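Side-chain contacts in VipE (PDB 4QN8), which is a Legionella pneumophila effector of unsettled molecular activity, represented here by the all-helical N-terminal half of the protein: residues A[22-27]-A[82-87]; A[109-112]-A[118-121]; A[6-11]-A[62-67]. One frame throughout, in Å; residues are numbered along the deposited sequence.

Interaction 1: A[22-27]-A[82-87]; sequences GTISNE and TSRMIE
Arg-84, on helix 75-88, reaches across to the turn that joins helix 6-20 to helix 26-32, and its guanidinium binds that turn at the N-terminal end of the second helix. Ser-25 is the N-cap there, its OG accepting from the backbone N of Glu-28, while Gly-22, with positive phi, is where the chain leaves helical geometry after helix 6-20. The guanidinium presents its edge: Ile-24 O and Asn-26 OD1 both lie within 2° of its plane. Ile-24 O receives two bonds from the end of the group, from Arg-84 NH2 at 2.8 Å and from Arg-84 NH1 at 3.0 Å, one acceptor shared by two donors, so both bonds are bent. The bond from Arg-84 NH2 to Asn-26 OD1, also 2.8 Å, is almost straight at 176°. Asn-26 meets the arginine at about a right angle, and its amide plane is turned 46° from the guanidinium. The arginine chain leaves its helix with CG beside the backbone N and then bends at chi3, which swings the planar end round to the turn. Ile-24 CG2 packs 3.6 Å from Arg-84 NH1, so a methyl group borders the charged end. With three bonds and a water, the guanidinium holds the turn against helix 75-88 at the protein surface. The water accepts from Arg-84 NH1 and donates to the backbone carbonyl of Gly-22, the water oxygen lying 2.9 Å from Gly-22 O.

Interaction 2: A[109-112]-A[118-121]; sequences AFEM and KAEE
Ala-119 sets its methyl group against the stems of two neighbouring side chains of helix 103-114. CB of Ala-119 lies 3.6 Å from CG of Met-112, a selenomethionine, and 3.7 Å from CG of Glu-111, so the small side chain sits where the two longer ones diverge. Their first torsions differ as well. Glu-111 places CG opposite its backbone N (chi1 -164°) and continues extended, carrying the carboxylate past the alanine; Met-112 instead has CG beside the backbone N (chi1 -64°) in the one of its two conformers described here. Of the methionine, CG makes the contact with the alanine, and its side chain also packs on Leu-146 and Ile-150 of helix 135-154. The two segments belong to consecutive helices joined by a tight connection: the short helix 116-119 follows helix 103-114 almost at once and lies against its C-terminal part. Glu-111 passes into this corner, where OE2 comes 3.4 Å from CG of Lys-118. That approach is to the lysine's aliphatic part, for the chain bends at chi2 (55°) and takes NZ away, 6.5 Å from OE2 of Glu-111. The lysine nitrogen, NZ, instead has a salt bridge, weak as a hydrogen bond, to OE1 of Glu-121 at 3.4 Å. Both carboxylate oxygens of the buried Glu-111 are bound by histidines, OE2 by ND1 of His-79 on helix 75-88 and OE1 by NE2 of His-122 just beyond Glu-121.

Interaction 3: A[6-11]-A[62-67]; sequences TQTQRL and IKDFVL
The polar part of this helix pair is a hydrogen bond from Thr-8 OG1 to Asp-64 OD2, short at 2.6 Å. Thr-8 points at the opposite helix, and its hydroxyl stands beside its own backbone N (chi1 -71°), with CG2 opposite that N. Asp-64 sends its carboxylate out with CG opposite the backbone N (chi1 -170°), and OD2 receives the hydroxyl on its anti lone pair, the one turned away from OD1. The same oxygen also accepts from the backbone N of Leu-5, just ahead of helix 6-20. The apolar part involves Thr-8 again, whose CG2 lies 3.8 Å from CA of Phe-65, and Leu-11, one turn further on. CB of Leu-11 touches CE1 of the Phe-65 ring at 3.8 Å, approaching obliquely to the ring plane, whereas Leu-11 C lies at the ring edge. Phe-65 reaches this position although its side chain starts out along the flank of its helix; beyond the contact the ring makes a T-shaped stack with Phe-38. Helices 6-20 and 58-69 pack as a pair in the all-helical N-terminal part of VipE. Segments 6-11 and 62-67 run in broadly the same sense; their axes approach to 9.0 Å and cross at -49°, and CA of Thr-8 comes within 5.0 Å of CA of Phe-65. Two donors on OD2, a threonine hydroxyl and a backbone N-H, would help stabilise the carboxylate's negative charge, and together they tie the start of helix 6-20 to helix 58-69.

In the fold
Of the three contacts in this compact all-helical unit, only interaction 2 joins consecutive helices; interactions 1 and 3 bring together parts more than 50 residues apart. These two lie near the two ends of helix 6-20: interaction 3 fixes its start against helix 58-69, interaction 1 the turn after its end against helix 75-88, with centres about 18 Å apart. Helix 103-114, which carries interaction 2, touches both others. Its Glu-111 approaches Thr-82 of interaction 1, OE1 to OG1 3.7 Å, and its Phe-110 packs on Val-66 of interaction 3, CB to CG1 3.6 Å. Interactions 2 and 3 lie on opposite sides of the chain's centre, their centres about 20 Å apart. A beta-mercaptoethanol, probably from crystallisation, sits about 4 Å from the Lys-118 side chain.

Interaction 1: A[22-27]-A[82-87]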
loop_
_atom_site.group_PDB
_atom_site.type_symbol
_atom_site.label_atom_id
_atom_site.label_comp_id
_atom_site.label_asym_id
_atom_site.label_seq_id
_atom_site.Cartn_x
_atom_site.Cartn_y
_atom_site.Cartn_z
ATOM N N GLY A 22 -10.132 12.335 -1.265
ATOM C CA GLY A 22 -9.120 12.635 -0.265
ATOM C C GLY A 22 -9.654 13.274 0.998
ATOM O O GLY A 22 -8.886 13.819 1.806
ATOM N N THR A 23 -10.967 13.197 1.197
ATOM C CA THR A 23 -11.568 13.790 2.386
ATOM C C THR A 23 -11.488 12.906 3.622
ATOM O O THR A 23 -11.855 13.337 4.712
ATOM C CB THR A 23 -13.035 14.176 2.150
ATOM O OG1 THR A 23 -13.789 13.005 1.810
ATOM C CG2 THR A 23 -13.125 15.180 1.035
ATOM N N ILE A 24 -11.032 11.667 3.456
ATOM C CA ILE A 24 -10.968 10.739 4.591
ATOM C C ILE A 24 -10.248 11.377 5.782
ATOM O O ILE A 24 -9.187 11.981 5.620
ATOM C CB ILE A 24 -10.299 9.410 4.179
ATOM C CG1 ILE A 24 -10.409 8.372 5.302
ATOM C CG2 ILE A 24 -8.856 9.625 3.735
ATOM C CD1 ILE A 24 -10.147 6.935 4.834
ATOM N N SER A 25 -10.843 11.291 6.973
ATOM C CA SER A 25 -10.284 11.968 8.142
ATOM C C SER A 25 -9.033 11.260 8.607
ATOM O O SER A 25 -8.771 10.123 8.189
ATOM C CB SER A 25 -11.300 12.008 9.282
ATOM O OG SER A 25 -11.550 10.700 9.773
ATOM N N ASN A 26 -8.238 11.912 9.458
ATOM C CA ASN A 26 -7.077 11.217 10.016
ATOM C C ASN A 26 -7.510 9.957 10.784
ATOM O O ASN A 26 -6.836 8.919 10.735
ATOM C CB ASN A 26 -6.261 12.141 10.939
ATOM C CG ASN A 26 -5.414 13.136 10.172
ATOM O OD1 ASN A 26 -5.209 12.993 8.962
ATOM N ND2 ASN A 26 -4.907 14.157 10.879
ATOM N N GLU A 27 -8.625 10.043 11.501
ATOM C CA GLU A 27 -9.068 8.890 12.299
ATOM C C GLU A 27 -9.464 7.711 11.435
ATOM O O GLU A 27 -9.114 6.568 11.731
ATOM C CB GLU A 27 -10.236 9.232 13.228
ATOM C CG GLU A 27 -9.850 10.102 14.407
ATOM C CD GLU A 27 -9.701 11.545 14.001
ATOM O OE1 GLU A 27 -9.056 12.314 14.747
ATOM O OE2 GLU A 27 -10.244 11.909 12.927
ATOM N N THR A 82 -0.787 9.070 -0.181
ATOM C CA THR A 82 0.388 8.276 0.174
ATOM C C THR A 82 1.223 8.954 1.269
ATOM O O THR A 82 1.719 8.292 2.200
ATOM C CB THR A 82 1.233 8.026 -1.076
ATOM O OG1 THR A 82 0.440 7.285 -2.010
ATOM C CG2 THR A 82 2.496 7.218 -0.742
ATOM N N SER A 83 1.365 10.265 1.181
ATOM C CA SER A 83 2.131 10.997 2.192
ATOM C C SER A 83 1.465 10.926 3.561
ATOM O O SER A 83 2.145 10.758 4.585
ATOM C CB SER A 83 2.299 12.467 1.797
ATOM O OG SER A 83 3.142 12.591 0.671
ATOM N N ARG A 84 0.143 11.059 3.578
ATOM C CA ARG A 84 -0.597 10.944 4.822
ATOM C C ARG A 84 -0.454 9.555 5.406
ATOM O O ARG A 84 -0.283 9.399 6.613
ATOM C CB ARG A 84 -2.074 11.262 4.604
ATOM C CG ARG A 84 -2.342 12.703 4.314
ATOM C CD ARG A 84 -3.817 12.890 4.080
ATOM N NE ARG A 84 -4.589 12.789 5.322
ATOM C CZ ARG A 84 -5.895 12.537 5.348
ATOM N NH1 ARG A 84 -6.551 12.336 4.209
ATOM N NH2 ARG A 84 -6.545 12.470 6.505
HETATM N N MSE A 85 -0.516 8.535 4.553
HETATM C CA MSE A 85 -0.411 7.173 5.041
HETATM C C MSE A 85 0.949 6.934 5.676
HETATM O O MSE A 85 1.051 6.251 6.702
HETATM C CB MSE A 85 -0.672 6.170 3.912
HETATM C CG MSE A 85 -2.118 6.196 3.433
HETATM SE SE MSE A 85 -2.277 4.911 1.987
HETATM C CE MSE A 85 -4.165 5.116 1.583
ATOM N N ILE A 86 1.985 7.510 5.089
ATOM C CA ILE A 86 3.329 7.357 5.642
ATOM C C ILE A 86 3.406 8.068 7.004
ATOM O O ILE A 86 3.958 7.519 7.964
ATOM C CB ILE A 86 4.420 7.839 4.642
ATOM C CG1 ILE A 86 4.564 6.804 3.515
ATOM C CG2 ILE A 86 5.756 8.060 5.337
ATOM C CD1 ILE A 86 5.083 7.340 2.186
ATOM N N GLU A 87 2.827 9.263 7.105
ATOM C CA GLU A 87 2.838 10.001 8.383
ATOM C C GLU A 87 2.055 9.294 9.482
ATOM O O GLU A 87 2.446 9.339 10.656
ATOM C CB GLU A 87 2.231 11.396 8.219
ATOM C CG GLU A 87 3.116 12.453 7.613
ATOM C CD GLU A 87 2.323 13.704 7.297
ATOM O OE1 GLU A 87 1.168 13.562 6.827
ATOM O OE2 GLU A 87 2.838 14.818 7.523
HETATM O O HOH W 1 -6.048 13.740 1.485
#

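Interaction 2: A[109-112]-A[118-121]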
loop_
_atom_site.group_PDB
_atom_site.type_symbol
_atom_site.label_atom_id
_atom_site.label_comp_id
_atom_site.label_asym_id
_atom_site.label_seq_id
_atom_site.Cartn_x
_atom_site.Cartn_y
_atom_site.Cartn_z
ATOM N N ALA A 109 4.176 1.974 -3.764
ATOM C CA ALA A 109 4.558 1.185 -4.939
ATOM C C ALA A 109 3.728 1.535 -6.173
ATOM O O ALA A 109 4.239 1.538 -7.292
ATOM C CB ALA A 109 4.454 -0.302 -4.644
ATOM N N PHE A 110 2.448 1.810 -5.975
ATOM C CA PHE A 110 1.576 2.128 -7.096
ATOM C C PHE A 110 1.964 3.484 -7.657
ATOM O O PHE A 110 2.015 3.687 -8.879
ATOM C CB PHE A 110 0.129 2.142 -6.622
ATOM C CG PHE A 110 -0.866 2.391 -7.709
ATOM C CD1 PHE A 110 -1.348 1.339 -8.477
ATOM C CD2 PHE A 110 -1.324 3.672 -7.961
ATOM C CE1 PHE A 110 -2.282 1.564 -9.478
ATOM C CE2 PHE A 110 -2.267 3.907 -8.958
ATOM C CZ PHE A 110 -2.745 2.849 -9.719
ATOM N N GLU A 111 2.236 4.426 -6.762
ATOM C CA GLU A 111 2.677 5.733 -7.215
ATOM C C GLU A 111 4.027 5.632 -7.906
ATOM O O GLU A 111 4.270 6.340 -8.892
ATOM C CB GLU A 111 2.711 6.777 -6.083
ATOM C CG GLU A 111 2.794 8.208 -6.643
ATOM C CD GLU A 111 2.971 9.265 -5.567
ATOM O OE1 GLU A 111 2.770 8.946 -4.372
ATOM O OE2 GLU A 111 3.289 10.430 -5.921
HETATM N N MSE A 112 4.920 4.767 -7.421
HETATM C CA MSE A 112 6.209 4.633 -8.087
HETATM C C MSE A 112 6.077 3.949 -9.441
HETATM O O MSE A 112 6.886 4.192 -10.356
HETATM C CB MSE A 112 7.205 3.888 -7.205
HETATM C CG MSE A 112 7.521 4.646 -5.936
HETATM SE SE MSE A 112 8.562 3.564 -4.729
HETATM C CE MSE A 112 10.284 3.670 -5.624
ATOM N N LYS A 118 7.234 11.968 -9.216
ATOM C CA LYS A 118 6.508 12.526 -8.082
ATOM C C LYS A 118 6.680 11.677 -6.823
ATOM O O LYS A 118 6.797 12.202 -5.715
ATOM C CB LYS A 118 5.026 12.646 -8.426
ATOM C CG LYS A 118 4.213 13.360 -7.368
ATOM C CD LYS A 118 4.793 14.737 -7.070
ATOM C CE LYS A 118 3.825 15.575 -6.255
ATOM N NZ LYS A 118 4.422 16.878 -5.848
ATOM N N ALA A 119 6.698 10.362 -6.990
ATOM C CA ALA A 119 6.769 9.458 -5.838
ATOM C C ALA A 119 8.118 9.532 -5.131
ATOM O O ALA A 119 8.234 9.216 -3.930
ATOM C CB ALA A 119 6.481 8.048 -6.261
ATOM N N GLU A 120 9.139 9.956 -5.865
ATOM C CA GLU A 120 10.481 10.056 -5.300
ATOM C C GLU A 120 10.542 10.959 -4.064
ATOM O O GLU A 120 11.377 10.753 -3.176
ATOM C CB GLU A 120 11.467 10.543 -6.365
ATOM C CG GLU A 120 12.905 10.480 -5.940
ATOM C CD GLU A 120 13.386 9.064 -5.661
ATOM O OE1 GLU A 120 12.697 8.080 -6.042
ATOM O OE2 GLU A 120 14.471 8.942 -5.064
ATOM N N GLU A 121 9.649 11.941 -3.995
ATOM C CA GLU A 121 9.646 12.887 -2.881
ATOM C C GLU A 121 9.338 12.233 -1.521
ATOM O O GLU A 121 9.666 12.789 -0.473
ATOM C CB GLU A 121 8.668 14.032 -3.160
ATOM C CG GLU A 121 8.961 14.802 -4.450
ATOM C CD GLU A 121 7.907 15.857 -4.755
ATOM O OE1 GLU A 121 7.052 16.119 -3.875
ATOM O OE2 GLU A 121 7.932 16.424 -5.874
#

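Interaction 3: A[6-11]-A[62-67]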
loop_
_atom_site.group_PDB
_atom_site.type_symbol
_atom_site.label_atom_id
_atom_site.label_comp_id
_atom_site.label_asym_id
_atom_site.label_seq_id
_atom_site.Cartn_x
_atom_site.Cartn_y
_atom_site.Cartn_z
ATOM N N THR A 6 -13.762 -10.312 -3.235
ATOM C CA THR A 6 -14.906 -9.825 -2.470
ATOM C C THR A 6 -14.442 -8.893 -1.349
ATOM O O THR A 6 -15.043 -7.841 -1.106
ATOM C CB THR A 6 -15.746 -10.984 -1.915
ATOM O OG1 THR A 6 -16.225 -11.776 -3.014
ATOM C CG2 THR A 6 -16.936 -10.451 -1.123
ATOM N N GLN A 7 -13.351 -9.267 -0.686
ATOM C CA GLN A 7 -12.737 -8.434 0.340
ATOM C C GLN A 7 -12.483 -7.013 -0.188
ATOM O O GLN A 7 -12.794 -6.018 0.476
ATOM C CB GLN A 7 -11.421 -9.086 0.775
ATOM C CG GLN A 7 -10.623 -8.287 1.759
ATOM C CD GLN A 7 -9.375 -9.013 2.235
ATOM O OE1 GLN A 7 -8.636 -8.488 3.059
ATOM N NE2 GLN A 7 -9.146 -10.232 1.729
ATOM N N THR A 8 -11.937 -6.928 -1.396
ATOM C CA THR A 8 -11.659 -5.644 -2.026
ATOM C C THR A 8 -12.941 -4.860 -2.244
ATOM O O THR A 8 -13.020 -3.676 -1.914
ATOM C CB THR A 8 -10.977 -5.845 -3.371
ATOM O OG1 THR A 8 -9.643 -6.306 -3.138
ATOM C CG2 THR A 8 -10.930 -4.533 -4.176
ATOM N N GLN A 9 -13.946 -5.526 -2.792
ATOM C CA GLN A 9 -15.218 -4.865 -3.074
ATOM C C GLN A 9 -15.839 -4.268 -1.821
ATOM O O GLN A 9 -16.373 -3.157 -1.856
ATOM C CB GLN A 9 -16.207 -5.845 -3.707
ATOM C CG GLN A 9 -15.789 -6.361 -5.086
ATOM C CD GLN A 9 -16.617 -7.556 -5.522
ATOM O OE1 GLN A 9 -17.493 -8.019 -4.787
ATOM N NE2 GLN A 9 -16.343 -8.061 -6.720
ATOM N N ARG A 10 -15.796 -5.016 -0.720
ATOM C CA ARG A 10 -16.459 -4.563 0.502
ATOM C C ARG A 10 -15.707 -3.366 1.064
ATOM O O ARG A 10 -16.321 -2.397 1.500
ATOM C CB ARG A 10 -16.554 -5.687 1.534
ATOM C CG ARG A 10 -17.315 -6.917 1.031
ATOM C CD ARG A 10 -18.801 -6.647 0.871
ATOM N NE ARG A 10 -19.475 -7.739 0.172
ATOM C CZ ARG A 10 -19.887 -8.862 0.755
ATOM N NH1 ARG A 10 -19.709 -9.051 2.061
ATOM N NH2 ARG A 10 -20.492 -9.797 0.035
ATOM N N LEU A 11 -14.379 -3.426 1.043
ATOM C CA LEU A 11 -13.582 -2.330 1.586
ATOM C C LEU A 11 -13.656 -1.082 0.697
ATOM O O LEU A 11 -13.678 0.045 1.206
ATOM C CB LEU A 11 -12.137 -2.773 1.855
ATOM C CG LEU A 11 -12.080 -3.864 2.933
ATOM C CD1 LEU A 11 -10.738 -4.571 2.977
ATOM C CD2 LEU A 11 -12.385 -3.295 4.316
ATOM N N ILE A 62 -4.098 -6.715 -0.526
ATOM C CA ILE A 62 -3.802 -5.283 -0.542
ATOM C C ILE A 62 -3.560 -4.796 -1.976
ATOM O O ILE A 62 -4.054 -3.735 -2.379
ATOM C CB ILE A 62 -2.581 -4.947 0.356
ATOM C CG1 ILE A 62 -2.807 -5.463 1.786
ATOM C CG2 ILE A 62 -2.302 -3.446 0.334
ATOM C CD1 ILE A 62 -1.671 -5.152 2.760
ATOM N N LYS A 63 -2.804 -5.574 -2.753
ATOM C CA LYS A 63 -2.542 -5.238 -4.147
ATOM C C LYS A 63 -3.853 -5.098 -4.899
ATOM O O LYS A 63 -4.042 -4.159 -5.680
ATOM C CB LYS A 63 -1.708 -6.346 -4.813
ATOM C CG LYS A 63 -0.204 -6.313 -4.542
ATOM C CD LYS A 63 0.419 -7.500 -5.278
ATOM C CE LYS A 63 1.905 -7.630 -5.096
ATOM N NZ LYS A 63 2.327 -8.917 -5.722
ATOM N N ASP A 64 -4.761 -6.039 -4.664
ATOM C CA ASP A 64 -6.030 -6.052 -5.389
ATOM C C ASP A 64 -6.812 -4.776 -5.082
ATOM O O ASP A 64 -7.402 -4.162 -5.980
ATOM C CB ASP A 64 -6.826 -7.315 -5.037
ATOM C CG ASP A 64 -8.034 -7.524 -5.939
ATOM O OD1 ASP A 64 -7.847 -7.790 -7.149
ATOM O OD2 ASP A 64 -9.171 -7.428 -5.434
ATOM N N PHE A 65 -6.797 -4.370 -3.814
ATOM C CA PHE A 65 -7.495 -3.147 -3.385
ATOM C C PHE A 65 -6.912 -1.910 -4.054
ATOM O O PHE A 65 -7.649 -1.083 -4.595
ATOM C CB PHE A 65 -7.410 -3.002 -1.867
ATOM C CG PHE A 65 -8.082 -1.769 -1.326
ATOM C CD1 PHE A 65 -9.432 -1.777 -1.021
ATOM C CD2 PHE A 65 -7.343 -0.616 -1.081
ATOM C CE1 PHE A 65 -10.053 -0.640 -0.488
ATOM C CE2 PHE A 65 -7.950 0.522 -0.569
ATOM C CZ PHE A 65 -9.312 0.506 -0.272
ATOM N N VAL A 66 -5.590 -1.780 -4.031
ATOM C CA VAL A 66 -4.951 -0.629 -4.655
ATOM C C VAL A 66 -5.157 -0.664 -6.168
ATOM O O VAL A 66 -5.424 0.366 -6.791
ATOM C CB VAL A 66 -3.461 -0.569 -4.290
ATOM C CG1 VAL A 66 -2.760 0.556 -5.057
ATOM C CG2 VAL A 66 -3.323 -0.376 -2.779
ATOM N N LEU A 67 -5.089 -1.858 -6.755
ATOM C CA LEU A 67 -5.291 -2.012 -8.205
ATOM C C LEU A 67 -6.670 -1.513 -8.632
ATOM O O LEU A 67 -6.889 -1.113 -9.788
ATOM C CB LEU A 67 -5.152 -3.487 -8.593
ATOM C CG LEU A 67 -5.058 -3.868 -10.065
ATOM C CD1 LEU A 67 -3.800 -3.253 -10.665
ATOM C CD2 LEU A 67 -5.011 -5.376 -10.197
#